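Capsid (Human calicivirus NLV/Boxer/2001/US, PDB 4RDL) forms the protruding domain of the norovirus capsid and binds histo-blood group glycans such as Lewis y, probably as an attachment step on host cells. Local coordinates at residues A[48-53]-A[61-66]; A[105-110]-A[189-194]; A[213-218]-A[275-280]; A[255-260]-A[294-299]. All coordinates share one frame; numbering follows the deposited sequence.

Contact 1 (A[48-53]-A[61-66]); sequences FQNGRV and GTTTVS
Q49 and T63 meet at the tight part of this contact. The carbonyl oxygen of Q49 accepts two bonds from opposite faces of its plane. T63 OG1 donates to Q49 O at 2.8 Å, and the backbone N of T62 donates to Q49 O at 2.9 Å, from above the carbonyl plane. T63 OG1 also accepts the N-H of R52 at 2.8 Å, in a fairly straight bond of 164°. Its chi1 of -56° sets OG1 beside the backbone N, where it can bridge Q49 O and R52 N. The hydroxyl thus links both ends of the bend at N50 and G51. T62 OG1 completes this part: it donates to N50 OD1 at 2.8 Å, well above the amide plane. The N50 amide is fixed at its other end by ND2, which bonds to F107 O.

The looser side lies towards T64, which is partly exposed. There water 1 accepts the N-H of T64 and lies 3.1 Å from N50 OD1. G61 is also partly exposed, and its CA rests 3.3 Å from Q49 OE1. That oxygen is bonded in turn to A202 N, while the R52 guanidinium reaches F48 O and P203 O. Two threonine hydroxyls and two backbone N-H groups tie two parts of one loop together. It lies in the connection from strand 35-38 to strand 72-80, consistent with the P1-P2 junction of norovirus P domains.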
loop_
_atom_site.group_PDB
_atom_site.type_symbol
_atom_site.label_atom_id
_atom_site.label_comp_id
_atom_site.label_asym_id
_atom_site.label_seq_id
_atom_site.Cartn_x
_atom_site.Cartn_y
_atom_site.Cartn_z
ATOM N N PHE A 48 -9.446 12.703 11.178
ATOM C CA PHE A 48 -9.164 11.424 10.549
ATOM C C PHE A 48 -8.490 10.514 11.567
ATOM O O PHE A 48 -7.793 10.991 12.470
ATOM C CB PHE A 48 -8.273 11.617 9.322
ATOM C CG PHE A 48 -8.793 12.646 8.359
ATOM C CD1 PHE A 48 -10.155 12.785 8.149
ATOM C CD2 PHE A 48 -7.920 13.488 7.686
ATOM C CE1 PHE A 48 -10.642 13.750 7.271
ATOM C CE2 PHE A 48 -8.396 14.439 6.807
ATOM C CZ PHE A 48 -9.759 14.583 6.608
ATOM N N GLN A 49 -8.711 9.208 11.440
ATOM C CA GLN A 49 -8.092 8.257 12.350
ATOM C C GLN A 49 -6.920 7.538 11.696
ATOM O O GLN A 49 -6.070 6.969 12.385
ATOM C CB GLN A 49 -9.129 7.269 12.875
ATOM C CG GLN A 49 -10.192 7.954 13.709
ATOM C CD GLN A 49 -9.584 8.721 14.864
ATOM O OE1 GLN A 49 -8.852 8.155 15.677
ATOM N NE2 GLN A 49 -9.866 10.022 14.935
ATOM N N ASN A 50 -6.893 7.562 10.365
ATOM C CA ASN A 50 -5.744 7.092 9.609
ATOM C C ASN A 50 -4.869 8.269 9.177
ATOM O O ASN A 50 -5.335 9.411 9.135
ATOM C CB ASN A 50 -6.190 6.238 8.423
ATOM C CG ASN A 50 -6.715 4.882 8.861
ATOM O OD1 ASN A 50 -6.171 4.274 9.786
ATOM N ND2 ASN A 50 -7.778 4.412 8.219
ATOM N N GLY A 51 -3.600 7.988 8.893
ATOM C CA GLY A 51 -2.615 9.023 8.598
ATOM C C GLY A 51 -2.270 9.907 9.784
ATOM O O GLY A 51 -1.798 11.032 9.583
ATOM N N ARG A 52 -2.497 9.414 11.005
ATOM C CA ARG A 52 -2.267 10.198 12.218
ATOM C C ARG A 52 -1.026 9.718 12.969
ATOM O O ARG A 52 -0.929 8.544 13.344
ATOM C CB ARG A 52 -3.486 10.135 13.146
ATOM C CG ARG A 52 -4.799 10.567 12.501
ATOM C CD ARG A 52 -4.769 12.042 12.062
ATOM N NE ARG A 52 -4.474 12.974 13.157
ATOM C CZ ARG A 52 -5.396 13.561 13.922
ATOM N NH1 ARG A 52 -6.686 13.331 13.712
ATOM N NH2 ARG A 52 -5.028 14.395 14.891
ATOM N N VAL A 53 -0.087 10.638 13.178
ATOM C CA VAL A 53 1.178 10.357 13.852
ATOM C C VAL A 53 1.773 11.694 14.296
ATOM O O VAL A 53 1.569 12.712 13.645
ATOM C CB VAL A 53 2.164 9.633 12.897
ATOM C CG1 VAL A 53 2.589 10.553 11.746
ATOM C CG2 VAL A 53 3.375 9.092 13.642
ATOM N N GLY A 61 -4.758 6.995 16.672
ATOM C CA GLY A 61 -5.977 6.488 16.069
ATOM C C GLY A 61 -5.830 5.055 15.608
ATOM O O GLY A 61 -5.374 4.197 16.364
ATOM N N THR A 62 -6.218 4.798 14.362
ATOM C CA THR A 62 -6.081 3.467 13.779
ATOM C C THR A 62 -4.892 3.401 12.820
ATOM O O THR A 62 -4.775 2.490 11.998
ATOM C CB THR A 62 -7.370 3.054 13.047
ATOM O OG1 THR A 62 -7.705 4.055 12.075
ATOM C CG2 THR A 62 -8.514 2.926 14.042
ATOM N N THR A 63 -3.991 4.365 12.934
ATOM C CA THR A 63 -2.891 4.464 11.986
ATOM C C THR A 63 -1.802 3.429 12.223
ATOM O O THR A 63 -1.387 3.186 13.358
ATOM C CB THR A 63 -2.276 5.879 11.995
ATOM O OG1 THR A 63 -3.317 6.825 11.736
ATOM C CG2 THR A 63 -1.195 6.016 10.926
ATOM N N THR A 64 -1.337 2.823 11.138
ATOM C CA THR A 64 -0.184 1.950 11.231
ATOM C C THR A 64 0.853 2.316 10.168
ATOM O O THR A 64 0.760 3.372 9.543
ATOM C CB THR A 64 -0.594 0.453 11.239
ATOM O OG1 THR A 64 0.523 -0.360 11.635
ATOM C CG2 THR A 64 -1.134 0.009 9.878
ATOM N N VAL A 65 1.849 1.460 9.981
ATOM C CA VAL A 65 3.037 1.816 9.225
ATOM C C VAL A 65 2.888 1.654 7.711
ATOM O O VAL A 65 3.248 2.560 6.945
ATOM C CB VAL A 65 4.251 0.996 9.729
ATOM C CG1 VAL A 65 5.471 1.225 8.858
ATOM C CG2 VAL A 65 4.554 1.328 11.186
ATOM N N SER A 66 2.377 0.505 7.273
ATOM C CA SER A 66 2.371 0.183 5.847
ATOM C C SER A 66 1.112 0.624 5.105
ATOM O O SER A 66 -0.014 0.445 5.592
ATOM C CB SER A 66 2.574 -1.324 5.641
ATOM O OG SER A 66 2.579 -1.648 4.255
HETATM O O HOH W 1 -3.460 3.085 8.878
#

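Contact 2 (A[105-110]-A[189-194]); sequences LGFPDF and PNYGSN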
loop_
_atom_site.group_PDB
_atom_site.type_symbol
_atom_site.label_atom_id
_atom_site.label_comp_id
_atom_site.label_asym_id
_atom_site.label_seq_id
_atom_site.Cartn_x
_atom_site.Cartn_y
_atom_site.Cartn_z
ATOM N N LEU A 105 -6.065 -1.661 13.493
ATOM C CA LEU A 105 -5.246 -0.750 12.701
ATOM C C LEU A 105 -5.583 -0.856 11.214
ATOM O O LEU A 105 -5.818 -1.953 10.696
ATOM C CB LEU A 105 -3.758 -1.005 12.938
ATOM C CG LEU A 105 -3.337 -0.918 14.404
ATOM C CD1 LEU A 105 -1.821 -1.062 14.528
ATOM C CD2 LEU A 105 -3.799 0.404 15.014
ATOM N N GLY A 106 -5.621 0.289 10.533
ATOM C CA GLY A 106 -5.934 0.339 9.109
ATOM C C GLY A 106 -7.424 0.416 8.787
ATOM O O GLY A 106 -7.803 0.693 7.654
ATOM N N PHE A 107 -8.276 0.172 9.778
ATOM C CA PHE A 107 -9.721 0.146 9.564
ATOM C C PHE A 107 -10.182 1.435 8.861
ATOM O O PHE A 107 -9.747 2.519 9.224
ATOM C CB PHE A 107 -10.430 -0.003 10.915
ATOM C CG PHE A 107 -11.872 -0.425 10.809
ATOM C CD1 PHE A 107 -12.226 -1.773 10.841
ATOM C CD2 PHE A 107 -12.879 0.518 10.698
ATOM C CE1 PHE A 107 -13.555 -2.166 10.749
ATOM C CE2 PHE A 107 -14.214 0.134 10.612
ATOM C CZ PHE A 107 -14.554 -1.208 10.640
ATOM N N PRO A 108 -11.066 1.322 7.854
ATOM C CA PRO A 108 -11.538 2.531 7.159
ATOM C C PRO A 108 -12.058 3.594 8.129
ATOM O O PRO A 108 -12.798 3.268 9.071
ATOM C CB PRO A 108 -12.691 2.007 6.294
ATOM C CG PRO A 108 -12.337 0.591 6.027
ATOM C CD PRO A 108 -11.704 0.102 7.322
ATOM N N ASP A 109 -11.690 4.856 7.902
ATOM C CA ASP A 109 -12.177 5.942 8.759
ATOM C C ASP A 109 -13.212 6.830 8.064
ATOM O O ASP A 109 -13.323 8.024 8.343
ATOM C CB ASP A 109 -11.026 6.748 9.387
ATOM C CG ASP A 109 -10.267 7.604 8.384
ATOM O OD1 ASP A 109 -10.513 7.488 7.167
ATOM O OD2 ASP A 109 -9.399 8.398 8.830
ATOM N N PHE A 110 -13.991 6.221 7.181
ATOM C CA PHE A 110 -15.120 6.886 6.547
ATOM C C PHE A 110 -16.385 6.576 7.331
ATOM O O PHE A 110 -16.773 5.408 7.466
ATOM C CB PHE A 110 -15.245 6.457 5.085
ATOM C CG PHE A 110 -14.019 6.775 4.279
ATOM C CD1 PHE A 110 -13.750 8.078 3.901
ATOM C CD2 PHE A 110 -13.107 5.786 3.954
ATOM C CE1 PHE A 110 -12.598 8.382 3.189
ATOM C CE2 PHE A 110 -11.950 6.084 3.246
ATOM C CZ PHE A 110 -11.698 7.384 2.865
ATOM N N PRO A 189 -16.265 8.001 12.147
ATOM C CA PRO A 189 -17.103 6.823 12.423
ATOM C C PRO A 189 -17.416 6.709 13.913
ATOM O O PRO A 189 -16.559 7.011 14.746
ATOM C CB PRO A 189 -16.222 5.648 11.968
ATOM C CG PRO A 189 -15.269 6.259 10.966
ATOM C CD PRO A 189 -14.993 7.642 11.496
ATOM N N ASN A 190 -18.626 6.261 14.242
ATOM C CA ASN A 190 -19.007 6.022 15.631
ATOM C C ASN A 190 -18.528 4.639 16.079
ATOM O O ASN A 190 -19.318 3.703 16.229
ATOM C CB ASN A 190 -20.521 6.156 15.787
ATOM C CG ASN A 190 -20.951 6.210 17.228
ATOM O OD1 ASN A 190 -20.235 6.729 18.078
ATOM N ND2 ASN A 190 -22.130 5.669 17.515
ATOM N N TYR A 191 -17.221 4.519 16.296
ATOM C CA TYR A 191 -16.585 3.219 16.508
ATOM C C TYR A 191 -17.123 2.420 17.691
ATOM O O TYR A 191 -17.154 1.190 17.648
ATOM C CB TYR A 191 -15.084 3.394 16.710
ATOM C CG TYR A 191 -14.330 4.003 15.550
ATOM C CD1 TYR A 191 -13.889 3.218 14.486
ATOM C CD2 TYR A 191 -14.009 5.352 15.550
ATOM C CE1 TYR A 191 -13.176 3.773 13.436
ATOM C CE2 TYR A 191 -13.300 5.913 14.509
ATOM C CZ TYR A 191 -12.884 5.125 13.461
ATOM O OH TYR A 191 -12.171 5.704 12.445
ATOM N N GLY A 192 -17.501 3.122 18.761
ATOM C CA GLY A 192 -17.965 2.484 19.981
ATOM C C GLY A 192 -19.470 2.323 20.070
ATOM O O GLY A 192 -20.008 2.047 21.147
ATOM N N SER A 193 -20.158 2.483 18.943
ATOM C CA SER A 193 -21.605 2.282 18.907
ATOM C C SER A 193 -22.280 3.154 19.978
ATOM O O SER A 193 -21.883 4.306 20.177
ATOM C CB SER A 193 -21.930 0.793 19.082
ATOM O OG SER A 193 -23.322 0.536 19.017
ATOM N N ASN A 194 -23.285 2.622 20.671
ATOM C CA ASN A 194 -23.928 3.382 21.751
ATOM C C ASN A 194 -23.354 3.067 23.131
ATOM O O ASN A 194 -23.862 3.552 24.149
ATOM C CB ASN A 194 -25.446 3.165 21.764
ATOM C CG ASN A 194 -26.119 3.655 20.492
ATOM O OD1 ASN A 194 -25.605 4.531 19.796
ATOM N ND2 ASN A 194 -27.279 3.086 20.180
HETATM O O HOH W 2 -10.384 4.049 11.358
#
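Y191 reaches across from its turn to touch F107 and D109. Its chain leaves CB with CG beside the backbone N (chi1 -61°), and this carries the ring towards 105-110. P189 CB lies 3.7 Å above one face of the Y191 ring, offset toward the rim. On the ring edge, Y191 CE1 meets F107 CD2 at 4.3 Å, close to the plane of the tyrosine. At the tip, Y191 OH sits 3.4 Å from D109 CB. It touches the aliphatic base of that side chain, while the carboxylate leads away to a salt bridge with R28 and to the backbone N of Q49 and N50.

The hydroxyl reaches the other segment through water 2. This water is 2.7 Å from Y191 OH and donates to F107 O, also at 2.7 Å. The P189 ring packs on the backbone, with its CD 3.6 Å from D109 O and its CG against the backbone of F110.

No direct hydrogen bond joins the two segments. Their cohesion rests on packing of a proline and two aromatic rings, with one water between the tyrosine hydroxyl and a carbonyl. The D109 carboxylate is held by other partners, and Y191 OH meets its CB instead.

Contact 3 (A[213-218]-A[275-280]); sequences AIVYFT and GYMTCV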
loop_
_atom_site.group_PDB
_atom_site.type_symbol
_atom_site.label_atom_id
_atom_site.label_comp_id
_atom_site.label_asym_id
_atom_site.label_seq_id
_atom_site.Cartn_x
_atom_site.Cartn_y
_atom_site.Cartn_z
ATOM N N ALA A 213 -3.961 27.750 6.962
ATOM C CA ALA A 213 -5.020 26.784 6.687
ATOM C C ALA A 213 -4.415 25.391 6.610
ATOM O O ALA A 213 -3.315 25.207 6.091
ATOM C CB ALA A 213 -5.724 27.130 5.378
ATOM N N ILE A 214 -5.147 24.407 7.121
ATOM C CA ILE A 214 -4.714 23.020 7.060
ATOM C C ILE A 214 -4.620 22.552 5.610
ATOM O O ILE A 214 -5.502 22.846 4.782
ATOM C CB ILE A 214 -5.686 22.119 7.844
ATOM C CG1 ILE A 214 -5.685 22.513 9.331
ATOM C CG2 ILE A 214 -5.344 20.649 7.664
ATOM C CD1 ILE A 214 -6.795 21.886 10.137
ATOM N N VAL A 215 -3.540 21.838 5.305
ATOM C CA VAL A 215 -3.331 21.264 3.982
ATOM C C VAL A 215 -3.813 19.820 3.927
ATOM O O VAL A 215 -3.501 19.013 4.804
ATOM C CB VAL A 215 -1.832 21.309 3.615
ATOM C CG1 VAL A 215 -1.573 20.595 2.292
ATOM C CG2 VAL A 215 -1.338 22.773 3.565
ATOM N N TYR A 216 -4.582 19.515 2.889
ATOM C CA TYR A 216 -5.036 18.150 2.613
ATOM C C TYR A 216 -4.360 17.611 1.370
ATOM O O TYR A 216 -4.255 18.300 0.351
ATOM C CB TYR A 216 -6.554 18.117 2.433
ATOM C CG TYR A 216 -7.271 18.584 3.665
ATOM C CD1 TYR A 216 -7.432 17.734 4.749
ATOM C CD2 TYR A 216 -7.737 19.889 3.769
ATOM C CE1 TYR A 216 -8.069 18.152 5.888
ATOM C CE2 TYR A 216 -8.381 20.319 4.905
ATOM C CZ TYR A 216 -8.547 19.443 5.962
ATOM O OH TYR A 216 -9.189 19.854 7.107
ATOM N N PHE A 217 -3.869 16.385 1.478
ATOM C CA PHE A 217 -3.363 15.662 0.332
ATOM C C PHE A 217 -4.520 14.876 -0.242
ATOM O O PHE A 217 -5.256 14.226 0.499
ATOM C CB PHE A 217 -2.205 14.772 0.775
ATOM C CG PHE A 217 -1.088 15.556 1.387
ATOM C CD1 PHE A 217 -0.100 16.106 0.583
ATOM C CD2 PHE A 217 -1.062 15.803 2.750
ATOM C CE1 PHE A 217 0.903 16.877 1.137
ATOM C CE2 PHE A 217 -0.060 16.574 3.311
ATOM C CZ PHE A 217 0.926 17.103 2.508
ATOM N N THR A 218 -4.687 14.946 -1.561
ATOM C CA THR A 218 -5.862 14.384 -2.218
ATOM C C THR A 218 -5.522 13.212 -3.108
ATOM O O THR A 218 -4.430 13.133 -3.683
ATOM C CB THR A 218 -6.564 15.436 -3.111
ATOM O OG1 THR A 218 -5.679 15.843 -4.162
ATOM C CG2 THR A 218 -6.982 16.656 -2.287
ATOM N N GLY A 275 1.185 16.447 13.807
ATOM C CA GLY A 275 1.263 15.655 12.588
ATOM C C GLY A 275 0.336 16.121 11.481
ATOM O O GLY A 275 -0.432 15.335 10.931
ATOM N N TYR A 276 0.391 17.403 11.160
ATOM C CA TYR A 276 -0.333 17.950 10.016
ATOM C C TYR A 276 0.431 19.175 9.548
ATOM O O TYR A 276 1.342 19.655 10.240
ATOM C CB TYR A 276 -1.773 18.332 10.396
ATOM C CG TYR A 276 -1.861 19.506 11.350
ATOM C CD1 TYR A 276 -2.129 20.786 10.883
ATOM C CD2 TYR A 276 -1.675 19.336 12.718
ATOM C CE1 TYR A 276 -2.199 21.865 11.744
ATOM C CE2 TYR A 276 -1.747 20.412 13.590
ATOM C CZ TYR A 276 -2.013 21.671 13.094
ATOM O OH TYR A 276 -2.084 22.750 13.952
ATOM N N MET A 277 0.097 19.691 8.375
ATOM C CA MET A 277 0.769 20.902 7.929
ATOM C C MET A 277 -0.186 21.992 7.477
ATOM O O MET A 277 -1.355 21.736 7.181
ATOM C CB MET A 277 1.874 20.628 6.897
ATOM C CG MET A 277 1.406 20.315 5.511
ATOM S SD MET A 277 2.768 20.022 4.331
ATOM C CE MET A 277 3.391 18.414 4.831
ATOM N N THR A 278 0.314 23.219 7.473
ATOM C CA THR A 278 -0.471 24.362 7.055
ATOM C C THR A 278 0.260 25.146 5.984
ATOM O O THR A 278 1.463 24.954 5.759
ATOM C CB THR A 278 -0.740 25.318 8.214
ATOM O OG1 THR A 278 0.505 25.880 8.644
ATOM C CG2 THR A 278 -1.416 24.589 9.376
ATOM N N CYS A 279 -0.483 26.032 5.334
ATOM C CA CYS A 279 0.072 26.986 4.392
ATOM C C CYS A 279 -0.745 28.260 4.512
ATOM O O CYS A 279 -1.783 28.282 5.168
ATOM C CB CYS A 279 -0.057 26.460 2.962
ATOM S SG CYS A 279 -1.778 26.423 2.351
ATOM N N VAL A 280 -0.278 29.324 3.874
ATOM C CA VAL A 280 -1.148 30.453 3.597
ATOM C C VAL A 280 -1.469 30.366 2.110
ATOM O O VAL A 280 -0.595 30.559 1.263
ATOM C CB VAL A 280 -0.497 31.803 3.947
ATOM C CG1 VAL A 280 -1.393 32.944 3.490
ATOM C CG2 VAL A 280 -0.258 31.890 5.440
HETATM O O HOH W 3 -1.865 18.405 6.905
#
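A213 and C279 form a hydrogen-bonded pair in the antiparallel sheet that probably belongs to the P1 subdomain. A213 N donates to C279 O at 2.9 Å, and C279 N returns a bond to A213 O at 3.0 Å. A213 O also receives the CA-H of T278. I214 and T278 follow as a non-hydrogen-bonded pair whose side chains diverge.

Beyond these two pairs a single direct bond remains. V215 N donates to M277 O at 2.9 Å, in a nearly straight bond of 168°. Water 3 stands between M277 N and V215 O: it accepts from M277 N at 2.8 Å and appears to donate to V215 O at 2.7 Å. This fits strands that meet steeply, their directions 117° apart, and separate past V215. The polar end of T278 is settled nearby, where OG1 bonds to E212. T278 is also joined by its backbone to K270 of strand 265-272, so strand 276-279 has neighbours on both edges.

Apolar groups pack beside the ladder. V215 CG2 packs on C279 SG, and V215 CB on M277 CG. The M277 chain bends at chi3 and brings its end to the F217 ring. Its sulfur makes a Met-aromatic contact at the ring edge, 78° off the normal. M277 CE lies in the ring plane, 3.6 Å from F217 CZ.

Contact 4 (A[255-260]-A[294-299]); sequences LHYVDP and GVFVFI
Y257 and F296 bring their rings together on the face of the sheet they share with L255 and F298. The planes are inclined by 46°, an oblique pairing. Y257 CD1 sits over the centre of one face of F296, 3.6 Å from F296 CZ. With CG anti to the backbone N (chi1 -179°), the tyrosine reaches across to G294, just ahead of strand 295-302. There G294 N donates to Y257 OH at 3.0 Å, and the same hydroxyl bonds to P291 O. The ring also lies close against the glycine, with Y257 CZ 3.4 Å from G294 CA.

L255 sits next along this face and divides its branches. CD1 touches F296 CD1 at 4.0 Å, and CD2 leans on the backbone of F298 and the edge of its ring. M277 and M36 cover L255 and Y257 respectively, and both reach F296.

On the other face, I299 crosses H256 at about a right angle. Its CG1 lies 3.6 Å from the centroid of the imidazole, only 11° off the normal, a CH-pi contact. H256 NE2 is bonded to E268, which fixes the ring from its rim. V258 CG2 meets V297 CG2 at 3.9 Å on the same face.

Four backbone bonds close the pairs H256-V297 and V258-V295; V258 N to V295 O is almost linear. The whole is a regular antiparallel ladder, here joining strands 252-258 and 295-302 in the sheet that probably belongs to P1.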
loop_
_atom_site.group_PDB
_atom_site.type_symbol
_atom_site.label_atom_id
_atom_site.label_comp_id
_atom_site.label_asym_id
_atom_site.label_seq_id
_atom_site.Cartn_x
_atom_site.Cartn_y
_atom_site.Cartn_z
ATOM N N LEU A 255 8.870 23.528 6.221
ATOM C CA LEU A 255 9.173 22.752 5.017
ATOM C C LEU A 255 9.154 23.650 3.797
ATOM O O LEU A 255 8.333 24.572 3.709
ATOM C CB LEU A 255 8.143 21.646 4.781
ATOM C CG LEU A 255 7.777 20.727 5.932
ATOM C CD1 LEU A 255 6.815 19.666 5.404
ATOM C CD2 LEU A 255 9.021 20.087 6.517
ATOM N N HIS A 256 10.052 23.374 2.853
ATOM C CA HIS A 256 9.944 23.947 1.526
ATOM C C HIS A 256 9.550 22.845 0.563
ATOM O O HIS A 256 10.090 21.742 0.613
ATOM C CB HIS A 256 11.251 24.607 1.097
ATOM C CG HIS A 256 11.493 25.909 1.778
ATOM N ND1 HIS A 256 12.612 26.680 1.540
ATOM C CD2 HIS A 256 10.750 26.591 2.683
ATOM C CE1 HIS A 256 12.548 27.773 2.274
ATOM N NE2 HIS A 256 11.424 27.748 2.971
ATOM N N TYR A 257 8.573 23.142 -0.283
ATOM C CA TYR A 257 8.137 22.237 -1.334
ATOM C C TYR A 257 8.909 22.664 -2.565
ATOM O O TYR A 257 8.677 23.752 -3.113
ATOM C CB TYR A 257 6.632 22.389 -1.527
ATOM C CG TYR A 257 5.995 21.500 -2.569
ATOM C CD1 TYR A 257 5.938 20.117 -2.398
ATOM C CD2 TYR A 257 5.407 22.042 -3.708
ATOM C CE1 TYR A 257 5.330 19.309 -3.338
ATOM C CE2 TYR A 257 4.795 21.230 -4.661
ATOM C CZ TYR A 257 4.765 19.866 -4.468
ATOM O OH TYR A 257 4.153 19.045 -5.393
ATOM N N VAL A 258 9.862 21.834 -2.972
ATOM C CA VAL A 258 10.832 22.246 -3.983
ATOM C C VAL A 258 10.717 21.509 -5.314
ATOM O O VAL A 258 10.251 20.363 -5.377
ATOM C CB VAL A 258 12.277 22.132 -3.454
ATOM C CG1 VAL A 258 12.395 22.779 -2.077
ATOM C CG2 VAL A 258 12.743 20.673 -3.429
ATOM N N ASP A 259 11.151 22.180 -6.373
ATOM C CA ASP A 259 11.238 21.574 -7.694
ATOM C C ASP A 259 12.165 20.368 -7.599
ATOM O O ASP A 259 13.252 20.475 -7.047
ATOM C CB ASP A 259 11.793 22.591 -8.688
ATOM C CG ASP A 259 11.845 22.060 -10.102
ATOM O OD1 ASP A 259 10.956 22.418 -10.906
ATOM O OD2 ASP A 259 12.771 21.284 -10.416
ATOM N N PRO A 260 11.733 19.212 -8.130
ATOM C CA PRO A 260 12.487 17.972 -7.928
ATOM C C PRO A 260 13.830 17.961 -8.654
ATOM O O PRO A 260 14.690 17.148 -8.323
ATOM C CB PRO A 260 11.565 16.904 -8.523
ATOM C CG PRO A 260 10.756 17.639 -9.546
ATOM C CD PRO A 260 10.532 19.002 -8.960
ATOM N N GLY A 294 6.601 17.954 -6.727
ATOM C CA GLY A 294 7.617 18.555 -5.882
ATOM C C GLY A 294 8.002 17.647 -4.726
ATOM O O GLY A 294 7.347 16.636 -4.455
ATOM N N VAL A 295 9.064 18.037 -4.033
ATOM C CA VAL A 295 9.610 17.281 -2.916
ATOM C C VAL A 295 9.601 18.171 -1.680
ATOM O O VAL A 295 10.075 19.302 -1.739
ATOM C CB VAL A 295 11.058 16.829 -3.214
ATOM C CG1 VAL A 295 11.669 16.169 -1.996
ATOM C CG2 VAL A 295 11.084 15.875 -4.414
ATOM N N PHE A 296 9.042 17.683 -0.576
ATOM C CA PHE A 296 9.105 18.432 0.675
ATOM C C PHE A 296 10.484 18.265 1.292
ATOM O O PHE A 296 11.016 17.155 1.356
ATOM C CB PHE A 296 8.019 18.001 1.669
ATOM C CG PHE A 296 6.623 18.287 1.201
ATOM C CD1 PHE A 296 6.028 19.508 1.483
ATOM C CD2 PHE A 296 5.904 17.338 0.483
ATOM C CE1 PHE A 296 4.746 19.791 1.052
ATOM C CE2 PHE A 296 4.619 17.614 0.043
ATOM C CZ PHE A 296 4.040 18.846 0.329
ATOM N N VAL A 297 11.056 19.382 1.738
ATOM C CA VAL A 297 12.347 19.376 2.405
ATOM C C VAL A 297 12.255 20.126 3.732
ATOM O O VAL A 297 11.813 21.277 3.786
ATOM C CB VAL A 297 13.435 20.040 1.532
ATOM C CG1 VAL A 297 14.782 20.017 2.244
ATOM C CG2 VAL A 297 13.534 19.354 0.180
ATOM N N PHE A 298 12.667 19.467 4.808
ATOM C CA PHE A 298 12.770 20.114 6.106
ATOM C C PHE A 298 13.900 21.151 6.125
ATOM O O PHE A 298 15.062 20.831 5.855
ATOM C CB PHE A 298 12.984 19.064 7.196
ATOM C CG PHE A 298 13.253 19.643 8.555
ATOM C CD1 PHE A 298 12.294 20.407 9.201
ATOM C CD2 PHE A 298 14.464 19.411 9.194
ATOM C CE1 PHE A 298 12.534 20.934 10.463
ATOM C CE2 PHE A 298 14.717 19.934 10.455
ATOM C CZ PHE A 298 13.751 20.699 11.089
ATOM N N ILE A 299 13.536 22.391 6.436
ATOM C CA ILE A 299 14.490 23.498 6.517
ATOM C C ILE A 299 15.001 23.665 7.945
ATOM O O ILE A 299 16.206 23.600 8.194
ATOM C CB ILE A 299 13.846 24.824 6.043
ATOM C CG1 ILE A 299 13.291 24.671 4.624
ATOM C CG2 ILE A 299 14.841 25.983 6.151
ATOM C CD1 ILE A 299 14.316 24.209 3.606
#

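How the contacts relate
From the N terminus, contact 1 closes a short loop within the connection from strand 35-38 to strand 72-80. Contact 2 comes next in series and closes a long excursion that includes strands 113-121 to 167-177, part of the sheet near the glycan sites. The two touch, through T62 O and G106 N among others. Contact 3 opens later, and contact 4 crosses it: 255-260 lies between the segments of contact 3, and 294-299 follows them. Contacts 3 and 4 touch and belong to one sheet. F48 packs on Y216, linking contact 1 to contact 3. Contact 1 thus lies between the loops of contact 2 and the sheet of contacts 3 and 4, while contacts 2 and 4 are centred about 34 Å apart.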